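PDB 2ZIF: putative modification methylase from Thermus thermophilus, which probably transfers a methyl group from S-adenosylmethionine to the N4 amino group of cytosine in DNA. Local coordinates for residues 41-46 with 92-97. Sequence-based numbering, arbitrary orientation.
Sequences VHLVVT and RLVIVV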
ATOM      1  N   VAL B  41      -1.968  22.369  14.747  1.00 42.55           N
ATOM      2  CA  VAL B  41      -1.988  22.109  13.307  1.00 41.41           C
ATOM      3  C   VAL B  41      -3.205  21.280  12.917  1.00 39.53           C
ATOM      4  O   VAL B  41      -3.568  20.323  13.598  1.00 38.68           O
ATOM      5  CB  VAL B  41      -0.705  21.366  12.848  1.00 43.01           C
ATOM      6  CG1 VAL B  41      -0.778  21.062  11.349  1.00 43.27           C
ATOM      7  CG2 VAL B  41       0.518  22.211  13.160  1.00 41.85           C
ATOM      8  N   HIS B  42      -3.829  21.649  11.809  1.00 38.83           N
ATOM      9  CA  HIS B  42      -5.018  20.947  11.347  1.00 40.64           C
ATOM     10  C   HIS B  42      -4.759  19.908  10.269  1.00 39.41           C
ATOM     11  O   HIS B  42      -5.427  18.884  10.220  1.00 41.01           O
ATOM     12  CB  HIS B  42      -6.023  21.962  10.818  1.00 43.75           C
ATOM     13  CG  HIS B  42      -6.264  23.100  11.757  1.00 47.00           C
ATOM     14  ND1 HIS B  42      -7.021  22.971  12.900  1.00 47.44           N
ATOM     15  CD2 HIS B  42      -5.802  24.371  11.750  1.00 46.32           C
ATOM     16  CE1 HIS B  42      -7.017  24.116  13.556  1.00 48.65           C
ATOM     17  NE2 HIS B  42      -6.284  24.981  12.878  1.00 47.61           N
ATOM     18  N   LEU B  43      -3.782  20.168   9.408  1.00 38.58           N
ATOM     19  CA  LEU B  43      -3.501  19.253   8.317  1.00 36.75           C
ATOM     20  C   LEU B  43      -2.040  19.256   7.913  1.00 35.04           C
ATOM     21  O   LEU B  43      -1.430  20.314   7.776  1.00 36.90           O
ATOM     22  CB  LEU B  43      -4.342  19.648   7.093  1.00 36.06           C
ATOM     23  CG  LEU B  43      -4.664  18.638   5.974  1.00 37.91           C
ATOM     24  CD1 LEU B  43      -4.835  19.379   4.640  1.00 35.86           C
ATOM     25  CD2 LEU B  43      -3.577  17.610   5.850  1.00 35.73           C
ATOM     26  N   VAL B  44      -1.479  18.068   7.721  1.00 33.74           N
ATOM     27  CA  VAL B  44      -0.105  17.953   7.251  1.00 32.60           C
ATOM     28  C   VAL B  44      -0.059  17.210   5.903  1.00 31.70           C
ATOM     29  O   VAL B  44      -0.518  16.076   5.797  1.00 30.86           O
ATOM     30  CB  VAL B  44       0.788  17.186   8.241  1.00 33.47           C
ATOM     31  CG1 VAL B  44       2.130  16.866   7.586  1.00 30.44           C
ATOM     32  CG2 VAL B  44       1.009  18.018   9.501  1.00 34.84           C
ATOM     33  N   VAL B  45       0.455  17.871   4.870  1.00 30.19           N
ATOM     34  CA  VAL B  45       0.621  17.228   3.570  1.00 28.34           C
ATOM     35  C   VAL B  45       2.110  17.312   3.251  1.00 29.03           C
ATOM     36  O   VAL B  45       2.704  18.400   3.270  1.00 26.50           O
ATOM     37  CB  VAL B  45      -0.145  17.929   2.441  1.00 27.48           C
ATOM     38  CG1 VAL B  45       0.085  17.165   1.133  1.00 24.34           C
ATOM     39  CG2 VAL B  45      -1.623  17.991   2.769  1.00 25.44           C
ATOM     40  N   THR B  46       2.717  16.169   2.956  1.00 26.92           N
ATOM     41  CA  THR B  46       4.139  16.162   2.674  1.00 25.93           C
ATOM     42  C   THR B  46       4.595  14.903   1.962  1.00 26.33           C
ATOM     43  O   THR B  46       3.853  13.931   1.828  1.00 26.44           O
ATOM     44  CB  THR B  46       4.953  16.300   3.995  1.00 27.36           C
ATOM     45  OG1 THR B  46       6.357  16.411   3.702  1.00 28.85           O
ATOM     46  CG2 THR B  46       4.722  15.081   4.889  1.00 23.31           C
ATOM     47  N   ARG B  92      -5.103  15.337  10.363  1.00 33.91           N
ATOM     48  CA  ARG B  92      -4.385  14.210   9.796  1.00 30.11           C
ATOM     49  C   ARG B  92      -3.063  14.491   9.129  1.00 30.09           C
ATOM     50  O   ARG B  92      -2.731  15.623   8.742  1.00 27.95           O
ATOM     51  CB  ARG B  92      -5.275  13.431   8.824  1.00 29.77           C
ATOM     52  CG  ARG B  92      -5.616  14.157   7.534  1.00 28.86           C
ATOM     53  CD  ARG B  92      -6.467  13.273   6.619  1.00 32.02           C
ATOM     54  NE  ARG B  92      -7.853  13.125   7.073  1.00 31.58           N
ATOM     55  CZ  ARG B  92      -8.731  12.294   6.517  1.00 33.90           C
ATOM     56  NH1 ARG B  92      -8.369  11.523   5.488  1.00 34.69           N
ATOM     57  NH2 ARG B  92      -9.977  12.244   6.970  1.00 33.30           N
ATOM     58  N   LEU B  93      -2.304  13.410   9.023  1.00 28.74           N
ATOM     59  CA  LEU B  93      -1.002  13.415   8.403  1.00 29.04           C
ATOM     60  C   LEU B  93      -1.129  12.700   7.051  1.00 29.02           C
ATOM     61  O   LEU B  93      -1.433  11.506   7.003  1.00 27.93           O
ATOM     62  CB  LEU B  93      -0.016  12.676   9.307  1.00 28.82           C
ATOM     63  CG  LEU B  93       1.359  12.367   8.718  1.00 26.32           C
ATOM     64  CD1 LEU B  93       2.088  13.658   8.382  1.00 24.28           C
ATOM     65  CD2 LEU B  93       2.140  11.543   9.710  1.00 23.10           C
ATOM     66  N   VAL B  94      -0.923  13.439   5.965  1.00 28.93           N
ATOM     67  CA  VAL B  94      -0.994  12.869   4.621  1.00 29.15           C
ATOM     68  C   VAL B  94       0.435  12.796   4.083  1.00 29.08           C
ATOM     69  O   VAL B  94       1.145  13.807   4.029  1.00 29.12           O
ATOM     70  CB  VAL B  94      -1.864  13.735   3.691  1.00 30.45           C
ATOM     71  CG1 VAL B  94      -1.932  13.113   2.300  1.00 32.69           C
ATOM     72  CG2 VAL B  94      -3.264  13.865   4.266  1.00 28.71           C
ATOM     73  N   ILE B  95       0.845  11.590   3.696  1.00 27.71           N
ATOM     74  CA  ILE B  95       2.200  11.324   3.206  1.00 27.23           C
ATOM     75  C   ILE B  95       2.192  10.712   1.802  1.00 28.21           C
ATOM     76  O   ILE B  95       1.647   9.625   1.592  1.00 26.72           O
ATOM     77  CB  ILE B  95       2.922  10.336   4.159  1.00 25.79           C
ATOM     78  CG1 ILE B  95       2.924  10.897   5.588  1.00 25.50           C
ATOM     79  CG2 ILE B  95       4.328  10.057   3.664  1.00 24.23           C
ATOM     80  CD1 ILE B  95       3.332   9.887   6.659  1.00 21.21           C
ATOM     81  N   VAL B  96       2.797  11.402   0.842  1.00 28.37           N
ATOM     82  CA  VAL B  96       2.840  10.887  -0.526  1.00 28.05           C
ATOM     83  C   VAL B  96       4.199  10.237  -0.751  1.00 26.82           C
ATOM     84  O   VAL B  96       5.222  10.911  -0.779  1.00 24.08           O
ATOM     85  CB  VAL B  96       2.615  12.017  -1.554  1.00 28.50           C
ATOM     86  CG1 VAL B  96       1.301  12.713  -1.273  1.00 27.61           C
ATOM     87  CG2 VAL B  96       3.735  13.019  -1.470  1.00 33.52           C
ATOM     88  N   VAL B  97       4.201   8.915  -0.887  1.00 27.37           N
ATOM     89  CA  VAL B  97       5.435   8.164  -1.084  1.00 27.03           C
ATOM     90  C   VAL B  97       5.331   7.106  -2.148  1.00 28.25           C
ATOM     91  O   VAL B  97       4.315   6.442  -2.269  1.00 27.79           O
ATOM     92  CB  VAL B  97       5.885   7.358   0.172  1.00 25.93           C
ATOM     93  CG1 VAL B  97       7.166   7.921   0.697  1.00 24.82           C
ATOM     94  CG2 VAL B  97       4.778   7.302   1.213  1.00 23.57           C
TER
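V44 and L93 lie side by side on one face of this parallel strand pair, V44 CG1 meeting L93 CD1 at 3.3 Å. V44 carries CG1 anti to the backbone N (chi1 169°), which leaves that methyl beside the L93 branch; V83 and W80 of helix 65-86 cover this face. On the other face, L43 brings CD2 to 4.1 Å from V94 CG2 on the adjacent strand, the two side chains crossing at a slant; F232 and L228 of helix 222-232 pack on this face. Four backbone hydrogen bonds join the strands. V44 uses both its backbone N-H and its C=O on the neighbouring strand: its N donates to R92 O (2.9 Å) and its O accepts from V94 N (2.7 Å). T46 repeats this with V94 O (3.0 Å from T46 N) and V96 N (2.9 Å from T46 O). At the polar end, T46 OG1 hydrogen-bonds D241 OD1 on strand 238-241, and the T46 side chain lies about 5 Å from the bound S-adenosylmethionine. Helix 65-86 links the two strands in a beta-alpha-beta crossover of the Rossmann-like methyltransferase core. Backbone bonds fix the register and apolar packing mid-pair buries both faces, placing T46, the first strand's C-terminal residue, near the cofactor.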